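Local coordinates for protein LYND (Lyngbya aestuarii, PDB 4V1T) that probably acts as a YcaO-family cyclodehydratase that uses ATP and magnesium to cyclise side chains of a precursor peptide onto its backbone amides, giving azoline heterocycles, at residues A260-E263 with I264-I268; E575-F578 with V579-Q583; V638-V641 with N642-G645. All coordinates share one frame; numbering follows the deposited sequence.

In the fold
Interactions 2 and 3 belong together; interaction 1 stands apart. Interactions 2 and 3 lie in the YcaO cyclodehydratase part of the chain, with centres about 14 Å apart, and their helices pack directly. Leu581 CD2 meets Val638 CG2 at 3.3 Å, and Tyr577 OH lies 3.4 Å from Asn642 ND2. Interaction 3 carries a magnesium ligand, and the side chain of Glu640 is about 3 Å from the bound ADP. The side chain of Tyr577 in interaction 2 is about 12 Å from the ADP. Interaction 1, on which the second subunit packs, lies on the opposite side of the chain's centre, about 50 Å from interaction 3, centre to centre.

Interaction 1. Residues A260-E263 with I264-I268; sequences AATE and IAKWI
The carboxylate of Glu263 is the flat group that carries this contact, and the ammonium of Lys266 reaches both its oxygens. NZ of Lys266 is 3.0 Å from OE2 of Glu263 and 3.3 Å from OE1. It sits about 1.2 Å off the carboxylate plane. A water lies off the other side of that plane. It donates to Glu263 OE1 at 2.8 Å and accepts from Lys266 NZ. The pair is a salt bridge, but its two hydrogen bonds are weak. The indole of Trp267 turns from this pair and packs on Val195 of strand 189-196 and on Thr285. Of the Trp267 side chain, CB alone stays close, 3.4 Å from Glu263 O.

The two charged chains run side by side, one helical turn apart. Glu263 bends at its second torsion (chi2 -61°) and Lys266 at its third (chi3 -80°). The two bends bring the ammonium alongside the carboxylate. CE of Lys266 passes 4.2 Å from CG2 of Thr262, so the threonine methyl flanks the aliphatic part. Thr262 OG1 bonds instead to Gln258 O and to Ser251 of the second subunit. On another side of the helix, CG1 of Ile264 presses on Ala260 O at 3.1 Å. Leu134 of helix 124-135 touches that isoleucine. Regular i to i+4 backbone bonds join the segments, such as Ala265 N to Ala261 O at 2.9 Å.

This part of helix 250-275 is buried between the sheet of its own chain and the second subunit. Lys266 NZ also bonds to Ser296 O of the second subunit. The ammonium is thus shared by a carboxylate, a water and a backbone carbonyl of the partner chain. Such pairing probably offsets the cost of burying both charges at the dimer interface.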
loop_
_atom_site.group_PDB
_atom_site.type_symbol
_atom_site.label_atom_id
_atom_site.label_comp_id
_atom_site.label_asym_id
_atom_site.label_seq_id
_atom_site.Cartn_x
_atom_site.Cartn_y
_atom_site.Cartn_z
ATOM N N ALA B 260 21.903 8.553 -12.868
ATOM C CA ALA B 260 21.559 9.875 -13.376
ATOM C C ALA B 260 21.733 9.937 -14.896
ATOM O O ALA B 260 20.921 10.543 -15.600
ATOM C CB ALA B 260 22.404 10.933 -12.706
ATOM N N ALA B 261 22.796 9.318 -15.399
ATOM C CA ALA B 261 23.052 9.309 -16.838
ATOM C C ALA B 261 21.875 8.690 -17.615
ATOM O O ALA B 261 21.436 9.230 -18.631
ATOM C CB ALA B 261 24.340 8.557 -17.142
ATOM N N THR B 262 21.368 7.571 -17.112
ATOM C CA THR B 262 20.237 6.887 -17.723
ATOM C C THR B 262 18.998 7.777 -17.768
ATOM O O THR B 262 18.315 7.861 -18.788
ATOM C CB THR B 262 19.904 5.598 -16.948
ATOM O OG1 THR B 262 21.035 4.724 -16.985
ATOM C CG2 THR B 262 18.703 4.886 -17.553
ATOM N N GLU B 263 18.706 8.446 -16.654
ATOM C CA GLU B 263 17.515 9.286 -16.571
ATOM C C GLU B 263 17.675 10.567 -17.391
ATOM O O GLU B 263 16.690 11.136 -17.884
ATOM C CB GLU B 263 17.190 9.613 -15.118
ATOM C CG GLU B 263 16.769 8.410 -14.294
ATOM C CD GLU B 263 15.511 7.733 -14.818
ATOM O OE1 GLU B 263 14.601 8.437 -15.303
ATOM O OE2 GLU B 263 15.429 6.491 -14.732
ATOM N N ILE B 264 18.913 11.012 -17.537
ATOM C CA ILE B 264 19.205 12.143 -18.395
ATOM C C ILE B 264 18.899 11.756 -19.844
ATOM O O ILE B 264 18.252 12.496 -20.564
ATOM C CB ILE B 264 20.666 12.599 -18.249
ATOM C CG1 ILE B 264 20.838 13.360 -16.931
ATOM C CG2 ILE B 264 21.068 13.522 -19.404
ATOM C CD1 ILE B 264 22.283 13.477 -16.466
ATOM N N ALA B 265 19.381 10.585 -20.246
ATOM C CA ALA B 265 19.148 10.065 -21.591
ATOM C C ALA B 265 17.660 9.892 -21.860
ATOM O O ALA B 265 17.163 10.279 -22.910
ATOM C CB ALA B 265 19.874 8.747 -21.782
ATOM N N LYS B 266 16.952 9.323 -20.898
ATOM C CA LYS B 266 15.538 9.091 -21.046
ATOM C C LYS B 266 14.780 10.397 -21.165
ATOM O O LYS B 266 13.794 10.479 -21.896
ATOM C CB LYS B 266 14.996 8.272 -19.875
ATOM C CG LYS B 266 15.315 6.787 -19.961
ATOM C CD LYS B 266 14.338 5.952 -19.160
ATOM C CE LYS B 266 14.681 5.957 -17.694
ATOM N NZ LYS B 266 13.488 5.746 -16.843
ATOM N N TRP B 267 15.234 11.425 -20.455
ATOM C CA TRP B 267 14.592 12.732 -20.561
ATOM C C TRP B 267 14.785 13.378 -21.930
ATOM O O TRP B 267 13.826 13.864 -22.532
ATOM C CB TRP B 267 15.087 13.706 -19.485
ATOM C CG TRP B 267 14.556 15.062 -19.740
ATOM C CD1 TRP B 267 15.236 16.121 -20.260
ATOM C CD2 TRP B 267 13.207 15.500 -19.563
ATOM N NE1 TRP B 267 14.401 17.198 -20.400
ATOM C CE2 TRP B 267 13.149 16.845 -19.972
ATOM C CE3 TRP B 267 12.046 14.889 -19.080
ATOM C CZ2 TRP B 267 11.981 17.592 -19.914
ATOM C CZ3 TRP B 267 10.878 15.631 -19.031
ATOM C CH2 TRP B 267 10.855 16.967 -19.449
ATOM N N ILE B 268 16.023 13.396 -22.415
ATOM C CA ILE B 268 16.323 14.077 -23.678
ATOM C C ILE B 268 15.632 13.372 -24.837
ATOM O O ILE B 268 15.185 14.031 -25.793
ATOM C CB ILE B 268 17.845 14.184 -23.961
ATOM C CG1 ILE B 268 18.499 12.802 -23.973
ATOM C CG2 ILE B 268 18.504 15.076 -22.921
ATOM C CD1 ILE B 268 19.953 12.805 -24.391
HETATM O O HOH W 1 12.030 7.447 -14.860
#

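Interaction 2. Residues E575-F578 with V579-Q583; sequences EPYF and VQLQQ
Tyr577 and Leu581 both swing their CG opposite the backbone N, with chi1 of 175° and -169°. The two side chains therefore point the same way from successive turns of helix 576-587. They lie side by side. CD2 of Leu581 meets CE2 of Tyr577 at 4.0 Å and its OH at 3.9 Å. The methyl approaches the ring obliquely, near the phenol end. Phe578 takes the other common rotamer, with CG beside its own backbone N (chi1 -59°). Its ring thus turns back toward the start of the helix. CG of Glu575 lies over the centre of one face of that ring, 4.0 Å above the plane. CD1 of Phe578 sits at the edge of the Tyr577 ring, in its plane.

Along the outer side, Gln580 runs beside Pro576, and CG of Gln580 is 3.3 Å from Pro576 O. The same carbonyl accepts the backbone N of Gln580 at 3.1 Å. Leu581 N bonds to Tyr577 O at 3.0 Å, and Gln582 N bonds to Phe578 O at 3.1 Å. These bonds set the i to i+4 spacing that puts Leu581 next to Tyr577.

The polar ends look outward from the pair of segments. Tyr577 OH bonds to Leu379 O, Glu575 makes a salt bridge with Lys411, and NE2 of Gln582 bonds to Leu592 O. Leu581 also packs on helix 630-649.

One side of the helix is buried, with Tyr577, Phe578 and Leu581, while Pro576, Val579 and Gln580 are exposed. The phenol serves two purposes: its ring carbon CE2 gives apolar contact within the helix, and its hydroxyl ties the helix to a backbone carbonyl elsewhere in the chain.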
loop_
_atom_site.group_PDB
_atom_site.type_symbol
_atom_site.label_atom_id
_atom_site.label_comp_id
_atom_site.label_asym_id
_atom_site.label_seq_id
_atom_site.Cartn_x
_atom_site.Cartn_y
_atom_site.Cartn_z
ATOM N N GLU B 575 -26.033 -0.530 18.193
ATOM C CA GLU B 575 -24.678 -0.597 17.665
ATOM C C GLU B 575 -23.879 -1.648 18.431
ATOM O O GLU B 575 -23.540 -1.436 19.595
ATOM C CB GLU B 575 -23.991 0.761 17.791
ATOM C CG GLU B 575 -22.660 0.846 17.066
ATOM C CD GLU B 575 -22.823 0.638 15.588
ATOM O OE1 GLU B 575 -23.657 1.341 14.984
ATOM O OE2 GLU B 575 -22.126 -0.238 15.044
ATOM N N PRO B 576 -23.548 -2.774 17.778
ATOM C CA PRO B 576 -22.882 -3.852 18.516
ATOM C C PRO B 576 -21.452 -3.493 18.953
ATOM O O PRO B 576 -20.923 -4.104 19.879
ATOM C CB PRO B 576 -22.875 -4.999 17.505
ATOM C CG PRO B 576 -22.807 -4.321 16.177
ATOM C CD PRO B 576 -23.585 -3.042 16.327
ATOM N N TYR B 577 -20.858 -2.497 18.301
ATOM C CA TYR B 577 -19.458 -2.151 18.512
ATOM C C TYR B 577 -19.153 -1.623 19.931
ATOM O O TYR B 577 -18.105 -1.926 20.506
ATOM C CB TYR B 577 -19.030 -1.101 17.489
ATOM C CG TYR B 577 -17.622 -0.584 17.705
ATOM C CD1 TYR B 577 -16.529 -1.243 17.150
ATOM C CD2 TYR B 577 -17.384 0.559 18.458
ATOM C CE1 TYR B 577 -15.241 -0.778 17.342
ATOM C CE2 TYR B 577 -16.097 1.033 18.659
ATOM C CZ TYR B 577 -15.032 0.363 18.094
ATOM O OH TYR B 577 -13.753 0.828 18.274
ATOM N N PHE B 578 -20.053 -0.820 20.482
ATOM C CA PHE B 578 -19.846 -0.274 21.819
ATOM C C PHE B 578 -19.717 -1.402 22.840
ATOM O O PHE B 578 -18.821 -1.387 23.686
ATOM C CB PHE B 578 -20.989 0.667 22.203
ATOM C CG PHE B 578 -21.168 1.828 21.261
ATOM C CD1 PHE B 578 -20.089 2.359 20.568
ATOM C CD2 PHE B 578 -22.417 2.389 21.069
ATOM C CE1 PHE B 578 -20.253 3.418 19.702
ATOM C CE2 PHE B 578 -22.585 3.454 20.204
ATOM C CZ PHE B 578 -21.502 3.970 19.519
ATOM N N VAL B 579 -20.603 -2.388 22.735
ATOM C CA VAL B 579 -20.626 -3.499 23.666
ATOM C C VAL B 579 -19.374 -4.368 23.527
ATOM O O VAL B 579 -18.778 -4.783 24.520
ATOM C CB VAL B 579 -21.864 -4.373 23.448
ATOM C CG1 VAL B 579 -21.829 -5.599 24.352
ATOM C CG2 VAL B 579 -23.144 -3.572 23.712
ATOM N N GLN B 580 -18.984 -4.633 22.289
ATOM C CA GLN B 580 -17.805 -5.430 22.007
ATOM C C GLN B 580 -16.543 -4.781 22.542
ATOM O O GLN B 580 -15.649 -5.458 23.033
ATOM C CB GLN B 580 -17.658 -5.639 20.501
ATOM C CG GLN B 580 -18.698 -6.560 19.893
ATOM C CD GLN B 580 -18.637 -6.566 18.379
ATOM O OE1 GLN B 580 -19.635 -6.302 17.711
ATOM N NE2 GLN B 580 -17.463 -6.867 17.829
ATOM N N LEU B 581 -16.467 -3.460 22.439
ATOM C CA LEU B 581 -15.282 -2.741 22.893
ATOM C C LEU B 581 -15.175 -2.744 24.409
ATOM O O LEU B 581 -14.079 -2.900 24.947
ATOM C CB LEU B 581 -15.286 -1.306 22.386
ATOM C CG LEU B 581 -13.978 -0.536 22.584
ATOM C CD1 LEU B 581 -12.830 -1.160 21.799
ATOM C CD2 LEU B 581 -14.169 0.902 22.178
ATOM N N GLN B 582 -16.306 -2.575 25.092
ATOM C CA GLN B 582 -16.337 -2.659 26.554
ATOM C C GLN B 582 -15.784 -3.997 27.026
ATOM O O GLN B 582 -15.026 -4.058 27.994
ATOM C CB GLN B 582 -17.756 -2.486 27.084
ATOM C CG GLN B 582 -18.249 -1.057 27.101
ATOM C CD GLN B 582 -19.564 -0.916 27.847
ATOM O OE1 GLN B 582 -20.585 -1.492 27.453
ATOM N NE2 GLN B 582 -19.544 -0.149 28.934
ATOM N N GLN B 583 -16.175 -5.065 26.335
ATOM C CA GLN B 583 -15.727 -6.404 26.683
ATOM C C GLN B 583 -14.235 -6.543 26.413
ATOM O O GLN B 583 -13.499 -7.133 27.206
ATOM C CB GLN B 583 -16.513 -7.464 25.899
ATOM C CG GLN B 583 -16.111 -8.900 26.209
ATOM C CD GLN B 583 -16.270 -9.262 27.677
ATOM O OE1 GLN B 583 -17.216 -8.835 28.334
ATOM N NE2 GLN B 583 -15.342 -10.054 28.195
#

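Interaction 3. Residues V638-V641 with N642-G645; sequences VTEV and NQIG. With MG (magnesium ion), chain N.
Glu640 and Gln643 cross at a slant, their carboxylate and amide planes 30° apart. OE1 of Gln643 comes against the methylene of Glu640, 3.5 Å from CG, not against the carboxylate. A water lies between the two ends, 2.7 Å from Gln643 OE1 and close to Glu640 OE2. The amide nitrogen of Gln643 turns to Ser407. Ile644 meets the glutamate from the next turn, with CD1 3.9 Å from the same CG.

The extended chain of Glu640 (chi2 168°) carries the carboxylate away from the helix. OE2 binds magnesium at 2.0 Å and also takes a bond from Lys409 NZ. OE1 accepts a bond at 2.6 Å from a water that itself binds the metal, and another from Phe624 N. Both oxygens are gripped, which should hinder rotation of the carboxylate.

Asn642 points elsewhere on the helix. Its amide folds back over the previous turn, with CG 3.4 Å from Val638 O. That carbonyl receives only a weak bond from Asn642 N, at 3.3 Å. OD1 of Asn642 bonds to Tyr585 of helix 576-587. A leucine here would probably leave Tyr585 OH without this acceptor and disturb the packing between the two helices.

From 642 to 645 the helix widens into a pi-type turn, though Gly645 N still bonds to Val641 O at 2.9 Å. Asn642 and Val638 face helix 576-587, while Glu640 faces the magnesium and the nucleotide, as befits the ATP- and magnesium-binding site of a YcaO domain.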
loop_
_atom_site.group_PDB
_atom_site.type_symbol
_atom_site.label_atom_id
_atom_site.label_comp_id
_atom_site.label_asym_id
_atom_site.label_seq_id
_atom_site.Cartn_x
_atom_site.Cartn_y
_atom_site.Cartn_z
ATOM N N VAL B 638 -15.233 7.243 22.011
ATOM C CA VAL B 638 -14.701 5.966 22.455
ATOM C C VAL B 638 -13.513 5.503 21.610
ATOM O O VAL B 638 -12.668 4.760 22.105
ATOM C CB VAL B 638 -15.809 4.901 22.463
ATOM C CG1 VAL B 638 -16.133 4.403 21.041
ATOM C CG2 VAL B 638 -15.411 3.767 23.350
ATOM N N THR B 639 -13.445 5.930 20.346
ATOM C CA THR B 639 -12.287 5.607 19.510
ATOM C C THR B 639 -11.118 6.536 19.851
ATOM O O THR B 639 -9.955 6.216 19.595
ATOM C CB THR B 639 -12.600 5.705 18.002
ATOM O OG1 THR B 639 -13.213 6.958 17.717
ATOM C CG2 THR B 639 -13.523 4.580 17.564
ATOM N N GLU B 640 -11.421 7.683 20.439
ATOM C CA GLU B 640 -10.364 8.576 20.884
ATOM C C GLU B 640 -9.675 8.014 22.140
ATOM O O GLU B 640 -8.465 8.205 22.321
ATOM C CB GLU B 640 -10.910 9.989 21.166
ATOM C CG GLU B 640 -9.854 11.073 21.004
ATOM C CD GLU B 640 -10.424 12.472 20.998
ATOM O OE1 GLU B 640 -10.762 13.005 22.085
ATOM O OE2 GLU B 640 -10.521 13.038 19.890
ATOM N N VAL B 641 -10.430 7.328 23.004
ATOM C CA VAL B 641 -9.824 6.760 24.209
ATOM C C VAL B 641 -8.939 5.614 23.763
ATOM O O VAL B 641 -7.869 5.408 24.333
ATOM C CB VAL B 641 -10.848 6.300 25.304
ATOM C CG1 VAL B 641 -12.033 7.238 25.382
ATOM C CG2 VAL B 641 -11.333 4.893 25.083
ATOM N N ASN B 642 -9.389 4.879 22.741
ATOM C CA ASN B 642 -8.567 3.855 22.098
ATOM C C ASN B 642 -7.268 4.468 21.619
ATOM O O ASN B 642 -6.180 3.979 21.928
ATOM C CB ASN B 642 -9.285 3.226 20.894
ATOM C CG ASN B 642 -10.450 2.339 21.290
ATOM O OD1 ASN B 642 -10.572 1.915 22.437
ATOM N ND2 ASN B 642 -11.311 2.036 20.321
ATOM N N GLN B 643 -7.408 5.552 20.865
ATOM C CA GLN B 643 -6.287 6.261 20.260
ATOM C C GLN B 643 -5.253 6.714 21.294
ATOM O O GLN B 643 -4.054 6.512 21.120
ATOM C CB GLN B 643 -6.830 7.466 19.484
ATOM C CG GLN B 643 -5.798 8.375 18.853
ATOM C CD GLN B 643 -6.447 9.547 18.133
ATOM O OE1 GLN B 643 -7.403 10.142 18.627
ATOM N NE2 GLN B 643 -5.938 9.880 16.960
ATOM N N ILE B 644 -5.730 7.328 22.370
ATOM C CA ILE B 644 -4.846 7.892 23.397
ATOM C C ILE B 644 -4.202 6.825 24.289
ATOM O O ILE B 644 -3.025 6.923 24.624
ATOM C CB ILE B 644 -5.626 8.871 24.303
ATOM C CG1 ILE B 644 -6.083 10.084 23.497
ATOM C CG2 ILE B 644 -4.774 9.336 25.483
ATOM C CD1 ILE B 644 -7.354 10.723 24.024
ATOM N N GLY B 645 -4.970 5.806 24.662
ATOM C CA GLY B 645 -4.594 4.966 25.783
ATOM C C GLY B 645 -4.085 3.566 25.544
ATOM O O GLY B 645 -3.102 3.166 26.169
HETATM MG MG MG N . -10.875 14.881 19.091
HETATM O O HOH W 2 -7.987 12.714 18.168
HETATM O O HOH W 3 -11.214 15.461 21.247
HETATM O O HOH W 4 -12.879 14.228 19.239
HETATM O O HOH W 5 -11.834 16.653 18.666
#